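PDB 1JHS: MOG1 protein, which takes part in the Ran GTPase system of yeast, binding the small GTPase GSP1 and supporting nuclear protein import and poly(A)+ mRNA export. Local coordinates for residues D96-G101 / M175-H180; T134-D139 / V182-F187; K150-Q155 / P162-A167. The protein carries 1 engineered substitution. All blocks are in the same frame, centred on the assembly; numbering follows the deposited sequence.

Interaction 1: D96-G101 / M175-H180; sequences DTVQQG and MVRKFH
The carbonyl oxygen of Val176 receives two donors, both weakly: the backbone N of Phe179, 3.3 Å from Val176 O, and the ammonium group of Lys103. This oxygen lies in the last turn of helix 163-178, where the chain leaves the helix for strand 180-181, and the lysine reaches it from the strand next to 87-99. Between the two segments the contact is van der Waals packing, small at 128 Å², of a valine against a valine methyl and a guanidinium, and Val98 supplies its whole strand side. With CG1 anti to the backbone N (chi1 168°), Val98 turns that methyl toward the helix, where it serves two neighbours of quite different character. One is the buried Val176, whose CG1 lies 4.2 Å from Val98 CG1. The other is the guanidinium of Arg177, with NH1 only 3.3 Å from Val98 CG1 and CZ at 3.7 Å from the same methyl. The second branch takes a lesser part, Val98 CG2 standing 4.0 Å from Arg177 NH1. Arg177 leaves the helix to one side of the valine, and its chain, extended from CG to NE, brings the guanidinium back obliquely against the methyl, on the more exposed side of the contact. Thr105 of the adjoining strand touches both valines, while Tyr169, earlier on the same helix, hydrogen-bonds Asp96 OD1 and ties helix to strand a second time. Val98 and Gln99 both face Lys103, which marks a classic beta bulge; the contact thus exemplifies a helix end packed across an antiparallel sheet against its bulged edge strand.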
loop_
_atom_site.group_PDB
_atom_site.type_symbol
_atom_site.label_atom_id
_atom_site.label_comp_id
_atom_site.label_asym_id
_atom_site.label_seq_id
_atom_site.Cartn_x
_atom_site.Cartn_y
_atom_site.Cartn_z
ATOM N N ASP A 96 0.191 6.804 -11.095
ATOM C CA ASP A 96 0.781 8.126 -11.249
ATOM C C ASP A 96 2.270 8.168 -10.904
ATOM O O ASP A 96 2.733 7.491 -9.988
ATOM C CB ASP A 96 0.117 9.146 -10.317
ATOM C CG ASP A 96 -1.343 9.409 -10.645
ATOM O OD1 ASP A 96 -2.232 8.852 -9.952
ATOM O OD2 ASP A 96 -1.610 10.182 -11.592
ATOM N N THR A 97 3.008 8.975 -11.653
ATOM C CA THR A 97 4.397 9.214 -11.324
ATOM C C THR A 97 4.236 10.433 -10.424
ATOM O O THR A 97 3.830 11.514 -10.892
ATOM C CB THR A 97 5.246 9.607 -12.540
ATOM O OG1 THR A 97 5.515 8.439 -13.321
ATOM C CG2 THR A 97 6.576 10.165 -12.080
ATOM N N VAL A 98 4.524 10.267 -9.140
ATOM C CA VAL A 98 4.393 11.367 -8.185
ATOM C C VAL A 98 5.647 12.261 -8.257
ATOM O O VAL A 98 5.564 13.486 -8.134
ATOM C CB VAL A 98 4.204 10.817 -6.770
ATOM C CG1 VAL A 98 4.374 11.934 -5.753
ATOM C CG2 VAL A 98 2.791 10.192 -6.650
ATOM N N GLN A 99 6.804 11.640 -8.467
ATOM C CA GLN A 99 8.046 12.401 -8.595
ATOM C C GLN A 99 8.956 11.636 -9.542
ATOM O O GLN A 99 9.302 10.486 -9.280
ATOM C CB GLN A 99 8.724 12.596 -7.239
ATOM C CG GLN A 99 9.871 13.628 -7.283
ATOM C CD GLN A 99 10.408 13.972 -5.902
ATOM O OE1 GLN A 99 11.174 13.206 -5.310
ATOM N NE2 GLN A 99 9.988 15.120 -5.365
ATOM N N GLN A 100 9.324 12.269 -10.657
ATOM C CA GLN A 100 10.155 11.600 -11.639
ATOM C C GLN A 100 11.381 10.995 -11.000
ATOM O O GLN A 100 12.038 11.603 -10.146
ATOM C CB GLN A 100 10.546 12.556 -12.773
ATOM C CG GLN A 100 9.355 13.010 -13.639
ATOM C CD GLN A 100 8.676 11.870 -14.403
ATOM O OE1 GLN A 100 9.342 10.932 -14.860
ATOM N NE2 GLN A 100 7.357 11.961 -14.580
ATOM N N GLY A 101 11.635 9.754 -11.395
ATOM C CA GLY A 101 12.772 9.011 -10.903
ATOM C C GLY A 101 12.630 8.321 -9.563
ATOM O O GLY A 101 13.243 7.276 -9.370
ATOM N N MET A 175 0.842 9.391 2.157
ATOM C CA MET A 175 1.947 8.698 2.814
ATOM C C MET A 175 3.239 8.926 2.041
ATOM O O MET A 175 4.321 9.108 2.631
ATOM C CB MET A 175 1.666 7.194 2.894
ATOM C CG MET A 175 0.501 6.847 3.839
ATOM S SD MET A 175 0.426 5.060 4.080
ATOM C CE MET A 175 1.897 4.781 5.129
ATOM N N VAL A 176 3.133 8.935 0.718
ATOM C CA VAL A 176 4.312 9.151 -0.117
ATOM C C VAL A 176 4.809 10.584 -0.000
ATOM O O VAL A 176 6.014 10.822 0.147
ATOM C CB VAL A 176 3.988 8.833 -1.589
ATOM C CG1 VAL A 176 5.112 9.340 -2.527
ATOM C CG2 VAL A 176 3.794 7.324 -1.736
ATOM N N ARG A 177 3.883 11.537 -0.065
ATOM C CA ARG A 177 4.276 12.942 0.037
ATOM C C ARG A 177 4.832 13.298 1.401
ATOM O O ARG A 177 5.709 14.154 1.494
ATOM C CB ARG A 177 3.097 13.852 -0.305
ATOM C CG ARG A 177 2.873 13.883 -1.816
ATOM C CD ARG A 177 2.035 15.040 -2.206
ATOM N NE ARG A 177 2.212 15.391 -3.613
ATOM C CZ ARG A 177 2.044 14.551 -4.606
ATOM N NH1 ARG A 177 1.713 13.305 -4.317
ATOM N NH2 ARG A 177 2.137 14.963 -5.874
ATOM N N LYS A 178 4.340 12.629 2.441
ATOM C CA LYS A 178 4.784 12.876 3.822
ATOM C C LYS A 178 5.974 12.029 4.278
ATOM O O LYS A 178 6.508 12.230 5.385
ATOM C CB LYS A 178 3.627 12.618 4.788
ATOM C CG LYS A 178 2.546 13.683 4.769
ATOM C CD LYS A 178 2.973 14.876 5.603
ATOM C CE LYS A 178 1.807 15.822 5.807
ATOM N NZ LYS A 178 2.127 16.811 6.889
ATOM N N PHE A 179 6.389 11.097 3.429
ATOM C CA PHE A 179 7.482 10.181 3.732
ATOM C C PHE A 179 8.814 10.913 3.911
ATOM O O PHE A 179 9.256 11.637 3.021
ATOM C CB PHE A 179 7.604 9.144 2.604
ATOM C CG PHE A 179 8.574 8.028 2.905
ATOM C CD1 PHE A 179 8.156 6.886 3.593
ATOM C CD2 PHE A 179 9.907 8.144 2.546
ATOM C CE1 PHE A 179 9.081 5.857 3.922
ATOM C CE2 PHE A 179 10.840 7.127 2.875
ATOM C CZ PHE A 179 10.415 5.992 3.562
ATOM N N HIS A 180 9.460 10.714 5.058
ATOM C CA HIS A 180 10.729 11.397 5.313
ATOM C C HIS A 180 11.748 10.555 6.068
ATOM O O HIS A 180 11.423 9.915 7.083
ATOM C CB HIS A 180 10.483 12.696 6.109
ATOM C CG HIS A 180 9.782 13.764 5.330
ATOM N ND1 HIS A 180 10.268 14.259 4.138
ATOM C CD2 HIS A 180 8.636 14.449 5.583
ATOM C CE1 HIS A 180 9.451 15.201 3.690
ATOM N NE2 HIS A 180 8.452 15.333 4.548
#

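Interaction 2: T134-D139 / V182-F187; sequences TQFDTD and VDTSLF
Phe136 and Phe187 pack together where a G1 beta bulge, formed by Asp137 and Thr138 facing Leu133, shapes the turn between strands 124-133 and 138-147, and where a 3-10 turn lies near the C-terminus. The tight part is the aromatic pair. Both side chains hold CG anti to the carbonyl carbon (chi1 -54° in Phe136, -53° in Phe187), and the rings meet with planes 15° apart and centroids 4.8 Å from each other, slid so far that they barely overlap. Phe187 CD1 comes over one face of the Phe136 ring, toward its rim, 3.6 Å from Phe136 CD1, while Gln135 CG lies over the rim of the opposite face. On the buried flank, Thr138 OG1 approaches Phe187 CD2 at 3.6 Å. The lesser, solvent-facing part belongs to the exposed Thr184, with 29 Å² covered against 82 Å² for each phenylalanine; its CG2 meets Phe136 CZ obliquely at 3.6 Å. An alanine at Phe136 is likely to open a gap beside Phe187 and deprive Thr184 of its apolar neighbour. Leu186 CG sits over the centre of one Phe187 ring face. Beside the bulge, Thr138 OG1 donates to Phe136 O at 2.9 Å, from above the carbonyl plane.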
loop_
_atom_site.group_PDB
_atom_site.type_symbol
_atom_site.label_atom_id
_atom_site.label_comp_id
_atom_site.label_asym_id
_atom_site.label_seq_id
_atom_site.Cartn_x
_atom_site.Cartn_y
_atom_site.Cartn_z
ATOM N N THR A 134 17.608 5.573 -3.871
ATOM C CA THR A 134 18.765 5.198 -4.675
ATOM C C THR A 134 20.094 5.336 -3.935
ATOM O O THR A 134 20.970 4.467 -4.042
ATOM C CB THR A 134 18.760 6.040 -5.959
ATOM O OG1 THR A 134 17.464 5.916 -6.577
ATOM C CG2 THR A 134 19.829 5.571 -6.912
ATOM N N GLN A 135 20.194 6.395 -3.152
ATOM C CA GLN A 135 21.372 6.721 -2.343
ATOM C C GLN A 135 21.703 5.622 -1.320
ATOM O O GLN A 135 22.847 5.499 -0.871
ATOM C CB GLN A 135 21.090 8.035 -1.598
ATOM C CG GLN A 135 22.215 8.526 -0.747
ATOM C CD GLN A 135 21.963 9.894 -0.111
ATOM O OE1 GLN A 135 22.907 10.539 0.374
ATOM N NE2 GLN A 135 20.699 10.333 -0.082
ATOM N N PHE A 136 20.697 4.835 -0.944
ATOM C CA PHE A 136 20.872 3.769 0.039
ATOM C C PHE A 136 20.526 2.388 -0.507
ATOM O O PHE A 136 20.317 1.452 0.267
ATOM C CB PHE A 136 20.014 4.045 1.272
ATOM C CG PHE A 136 20.244 5.401 1.869
ATOM C CD1 PHE A 136 19.240 6.349 1.861
ATOM C CD2 PHE A 136 21.488 5.742 2.400
ATOM C CE1 PHE A 136 19.454 7.630 2.365
ATOM C CE2 PHE A 136 21.717 7.031 2.914
ATOM C CZ PHE A 136 20.700 7.973 2.894
ATOM N N ASP A 137 20.450 2.283 -1.826
ATOM C CA ASP A 137 20.148 1.029 -2.504
ATOM C C ASP A 137 18.922 0.383 -1.868
ATOM O O ASP A 137 18.899 -0.821 -1.611
ATOM C CB ASP A 137 21.320 0.079 -2.367
ATOM C CG ASP A 137 21.660 -0.567 -3.655
ATOM O OD1 ASP A 137 22.199 0.138 -4.566
ATOM O OD2 ASP A 137 21.355 -1.777 -3.766
ATOM N N THR A 138 17.921 1.205 -1.589
ATOM C CA THR A 138 16.706 0.695 -0.981
ATOM C C THR A 138 15.485 1.141 -1.770
ATOM O O THR A 138 15.379 2.307 -2.130
ATOM C CB THR A 138 16.580 1.201 0.465
ATOM O OG1 THR A 138 17.680 0.701 1.239
ATOM C CG2 THR A 138 15.269 0.753 1.082
ATOM N N ASP A 139 14.584 0.198 -2.051
ATOM C CA ASP A 139 13.318 0.497 -2.727
ATOM C C ASP A 139 12.270 0.343 -1.609
ATOM O O ASP A 139 12.092 -0.761 -1.071
ATOM C CB ASP A 139 13.007 -0.526 -3.840
ATOM C CG ASP A 139 13.472 -0.056 -5.218
ATOM O OD1 ASP A 139 13.839 1.147 -5.338
ATOM O OD2 ASP A 139 13.450 -0.878 -6.180
ATOM N N VAL A 182 14.483 10.479 8.537
ATOM C CA VAL A 182 14.961 11.331 9.622
ATOM C C VAL A 182 16.391 10.984 10.011
ATOM O O VAL A 182 17.212 11.875 10.232
ATOM C CB VAL A 182 14.055 11.167 10.874
ATOM C CG1 VAL A 182 14.660 11.890 12.075
ATOM C CG2 VAL A 182 12.668 11.712 10.577
ATOM N N ASP A 183 16.677 9.686 10.084
ATOM C CA ASP A 183 17.989 9.186 10.480
ATOM C C ASP A 183 18.539 8.207 9.447
ATOM O O ASP A 183 18.113 7.049 9.371
ATOM C CB ASP A 183 17.862 8.515 11.862
ATOM C CG ASP A 183 19.146 7.829 12.318
ATOM O OD1 ASP A 183 20.214 8.051 11.703
ATOM O OD2 ASP A 183 19.088 7.065 13.308
ATOM N N THR A 184 19.499 8.667 8.656
ATOM C CA THR A 184 20.089 7.827 7.619
ATOM C C THR A 184 20.882 6.621 8.131
ATOM O O THR A 184 21.179 5.701 7.361
ATOM C CB THR A 184 21.009 8.653 6.719
ATOM O OG1 THR A 184 22.038 9.248 7.518
ATOM C CG2 THR A 184 20.221 9.737 6.024
ATOM N N SER A 185 21.220 6.606 9.420
ATOM C CA SER A 185 21.977 5.485 9.972
ATOM C C SER A 185 21.183 4.203 9.877
ATOM O O SER A 185 21.730 3.113 10.044
ATOM C CB SER A 185 22.386 5.754 11.428
ATOM O OG SER A 185 21.261 5.939 12.270
ATOM N N LEU A 186 19.884 4.319 9.603
ATOM C CA LEU A 186 19.051 3.134 9.442
ATOM C C LEU A 186 19.605 2.322 8.268
ATOM O O LEU A 186 19.452 1.099 8.225
ATOM C CB LEU A 186 17.601 3.530 9.127
ATOM C CG LEU A 186 16.601 2.427 8.745
ATOM C CD1 LEU A 186 16.268 1.562 9.961
ATOM C CD2 LEU A 186 15.322 3.064 8.204
ATOM N N PHE A 187 20.235 3.008 7.311
ATOM C CA PHE A 187 20.766 2.335 6.125
ATOM C C PHE A 187 22.277 2.144 6.161
ATOM O O PHE A 187 22.887 1.826 5.129
ATOM C CB PHE A 187 20.382 3.111 4.857
ATOM C CG PHE A 187 18.917 3.396 4.749
ATOM C CD1 PHE A 187 18.424 4.677 4.993
ATOM C CD2 PHE A 187 18.018 2.373 4.454
ATOM C CE1 PHE A 187 17.063 4.940 4.949
ATOM C CE2 PHE A 187 16.646 2.621 4.405
ATOM C CZ PHE A 187 16.165 3.906 4.654
#

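Interaction 3: K150-Q155 / P162-A167; sequences KEEASQ and PARCHA
Two consecutive helices, 150-157 and 163-178, are joined here by a short connection, and the contact pairs one side of the short first helix with the N-terminus of the second, where Pro162 occupies the N-cap position. A side-on salt bridge dominates. Arg164 grips Glu152 with two nitrogens, one to each carboxylate oxygen: NH2 donates to Glu152 OE1 at 2.8 Å, and NE donates to Glu152 OE2 at 3.0 Å along an almost straight path of 174°. Both oxygens use their syn lone pairs, and the carboxylate and guanidinium planes, only 15° apart, form one nearly flat unit. A bend at chi3 (59°) in the arginine chain turns the NE edge toward the glutamate. Next to the salt bridge the proline ring packs against the first helix, with Pro162 CG 3.9 Å from Glu152 CB and Pro162 CB 3.8 Å from Gln155 OE1.

Waters extend the pairing to the backbone of the second helix. The first donates to Glu152 OE2 at 2.7 Å and accepts from the backbone N of Arg164, so that one carboxylate oxygen serves both the side chain and the main chain of the same arginine. The second water accepts from Gln155 NE2 at 3.0 Å and from the backbone N of Ala163 at 2.8 Å. Glu152 OE1 also accepts the backbone N-H of Thr149, while Arg164 NH1 reaches Glu55 and Asn54 and Arg164 NH2 also donates to Pro147 O. The buried guanidinium is therefore held by several acceptors that fix its plane. Placed beside the N-terminal turn of helix 163-178, the negative charge of Glu152 probably also interacts favourably with the helix dipole, and the paired guanidinium is likely to favour the ionised form of Glu152, while Glu55 shares the arginine's charge.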
loop_
_atom_site.group_PDB
_atom_site.type_symbol
_atom_site.label_atom_id
_atom_site.label_comp_id
_atom_site.label_asym_id
_atom_site.label_seq_id
_atom_site.Cartn_x
_atom_site.Cartn_y
_atom_site.Cartn_z
ATOM N N LYS A 150 -19.084 -7.064 -1.235
ATOM C CA LYS A 150 -19.703 -7.618 -2.441
ATOM C C LYS A 150 -20.090 -6.466 -3.376
ATOM O O LYS A 150 -19.912 -6.537 -4.597
ATOM C CB LYS A 150 -20.952 -8.407 -2.056
ATOM C CG LYS A 150 -21.796 -8.925 -3.250
ATOM C CD LYS A 150 -23.087 -9.599 -2.716
ATOM C CE LYS A 150 -23.819 -10.440 -3.771
ATOM N NZ LYS A 150 -25.020 -11.103 -3.116
ATOM N N GLU A 151 -20.620 -5.401 -2.793
ATOM C CA GLU A 151 -21.050 -4.239 -3.566
ATOM C C GLU A 151 -19.879 -3.567 -4.293
ATOM O O GLU A 151 -19.978 -3.233 -5.482
ATOM C CB GLU A 151 -21.725 -3.231 -2.640
ATOM C CG GLU A 151 -22.182 -1.969 -3.332
ATOM C CD GLU A 151 -23.681 -1.958 -3.579
ATOM O OE1 GLU A 151 -24.235 -3.034 -3.938
ATOM O OE2 GLU A 151 -24.308 -0.878 -3.417
ATOM N N GLU A 152 -18.776 -3.355 -3.575
ATOM C CA GLU A 152 -17.594 -2.728 -4.171
ATOM C C GLU A 152 -16.972 -3.609 -5.257
ATOM O O GLU A 152 -16.448 -3.100 -6.248
ATOM C CB GLU A 152 -16.546 -2.425 -3.083
ATOM C CG GLU A 152 -16.983 -1.373 -2.052
ATOM C CD GLU A 152 -16.040 -1.319 -0.833
ATOM O OE1 GLU A 152 -15.434 -2.370 -0.506
ATOM O OE2 GLU A 152 -15.926 -0.241 -0.195
ATOM N N ALA A 153 -17.012 -4.926 -5.072
ATOM C CA ALA A 153 -16.437 -5.827 -6.064
ATOM C C ALA A 153 -17.247 -5.756 -7.354
ATOM O O ALA A 153 -16.687 -5.813 -8.452
ATOM C CB ALA A 153 -16.396 -7.258 -5.527
ATOM N N SER A 154 -18.563 -5.611 -7.215
ATOM C CA SER A 154 -19.442 -5.496 -8.380
ATOM C C SER A 154 -19.111 -4.231 -9.159
ATOM O O SER A 154 -19.034 -4.251 -10.384
ATOM C CB SER A 154 -20.904 -5.474 -7.944
ATOM O OG SER A 154 -21.276 -6.747 -7.444
ATOM N N GLN A 155 -18.911 -3.127 -8.448
ATOM C CA GLN A 155 -18.550 -1.865 -9.093
ATOM C C GLN A 155 -17.246 -2.041 -9.874
ATOM O O GLN A 155 -17.163 -1.692 -11.054
ATOM C CB GLN A 155 -18.366 -0.750 -8.053
ATOM C CG GLN A 155 -19.647 -0.214 -7.430
ATOM C CD GLN A 155 -19.363 0.840 -6.368
ATOM O OE1 GLN A 155 -18.816 0.536 -5.306
ATOM N NE2 GLN A 155 -19.717 2.092 -6.660
ATOM N N PRO A 162 -14.668 2.084 -6.728
ATOM C CA PRO A 162 -15.373 2.288 -5.459
ATOM C C PRO A 162 -14.844 3.528 -4.726
ATOM O O PRO A 162 -13.649 3.830 -4.779
ATOM C CB PRO A 162 -15.076 1.001 -4.682
ATOM C CG PRO A 162 -14.926 -0.023 -5.756
ATOM C CD PRO A 162 -14.133 0.710 -6.828
ATOM N N ALA A 163 -15.733 4.247 -4.045
ATOM C CA ALA A 163 -15.332 5.443 -3.295
ATOM C C ALA A 163 -14.223 5.148 -2.291
ATOM O O ALA A 163 -13.319 5.962 -2.098
ATOM C CB ALA A 163 -16.533 6.029 -2.537
ATOM N N ARG A 164 -14.310 3.997 -1.629
ATOM C CA ARG A 164 -13.308 3.671 -0.614
ATOM C C ARG A 164 -11.938 3.487 -1.255
ATOM O O ARG A 164 -10.922 3.806 -0.641
ATOM C CB ARG A 164 -13.699 2.407 0.167
ATOM C CG ARG A 164 -12.741 2.112 1.325
ATOM C CD ARG A 164 -13.355 1.168 2.353
ATOM N NE ARG A 164 -13.746 -0.133 1.803
ATOM C CZ ARG A 164 -13.238 -1.299 2.200
ATOM N NH1 ARG A 164 -12.301 -1.331 3.139
ATOM N NH2 ARG A 164 -13.721 -2.437 1.711
ATOM N N CYS A 165 -11.904 2.958 -2.477
ATOM C CA CYS A 165 -10.627 2.803 -3.179
ATOM C C CYS A 165 -10.044 4.181 -3.483
ATOM O O CYS A 165 -8.834 4.387 -3.423
ATOM C CB CYS A 165 -10.828 2.021 -4.461
ATOM S SG CYS A 165 -11.187 0.266 -4.090
ATOM N N HIS A 166 -10.916 5.127 -3.822
ATOM C CA HIS A 166 -10.459 6.491 -4.075
ATOM C C HIS A 166 -9.860 7.059 -2.776
ATOM O O HIS A 166 -8.834 7.778 -2.792
ATOM C CB HIS A 166 -11.643 7.348 -4.539
ATOM C CG HIS A 166 -11.268 8.750 -4.896
ATOM N ND1 HIS A 166 -10.940 9.698 -3.949
ATOM C CD2 HIS A 166 -11.104 9.351 -6.101
ATOM C CE1 HIS A 166 -10.582 10.822 -4.555
ATOM N NE2 HIS A 166 -10.672 10.636 -5.861
ATOM N N ALA A 167 -10.476 6.712 -1.648
ATOM C CA ALA A 167 -10.006 7.200 -0.357
ATOM C C ALA A 167 -8.646 6.564 -0.044
ATOM O O ALA A 167 -7.710 7.253 0.386
ATOM C CB ALA A 167 -11.012 6.855 0.724
HETATM O O HOH W 1 -16.595 2.046 -1.566
HETATM O O HOH W 2 -18.457 4.131 -4.863
#

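Interactions 1 and 3 use the two ends of helix 163-178, the C-terminal end meeting a sheet edge and the N-terminal end the preceding helix, their centres about 24 Å apart. Interaction 1, with the buried Val176, lies nearest the middle of the chain (about 13 Å between centres); interaction 3, with buried Pro162 and Arg164, is intermediate; interaction 2 is the most peripheral, its centre about 20 Å from that of the chain and on the opposite side from interaction 3. Methyl packing beside a guanidinium suits the strand-helix seam, aromatic rings join hairpin turn to chain end, and ion pairing with water relays serves the helix junction. Interactions 1 and 2 reach the same seven-stranded sheet; interaction 3 is nested within both.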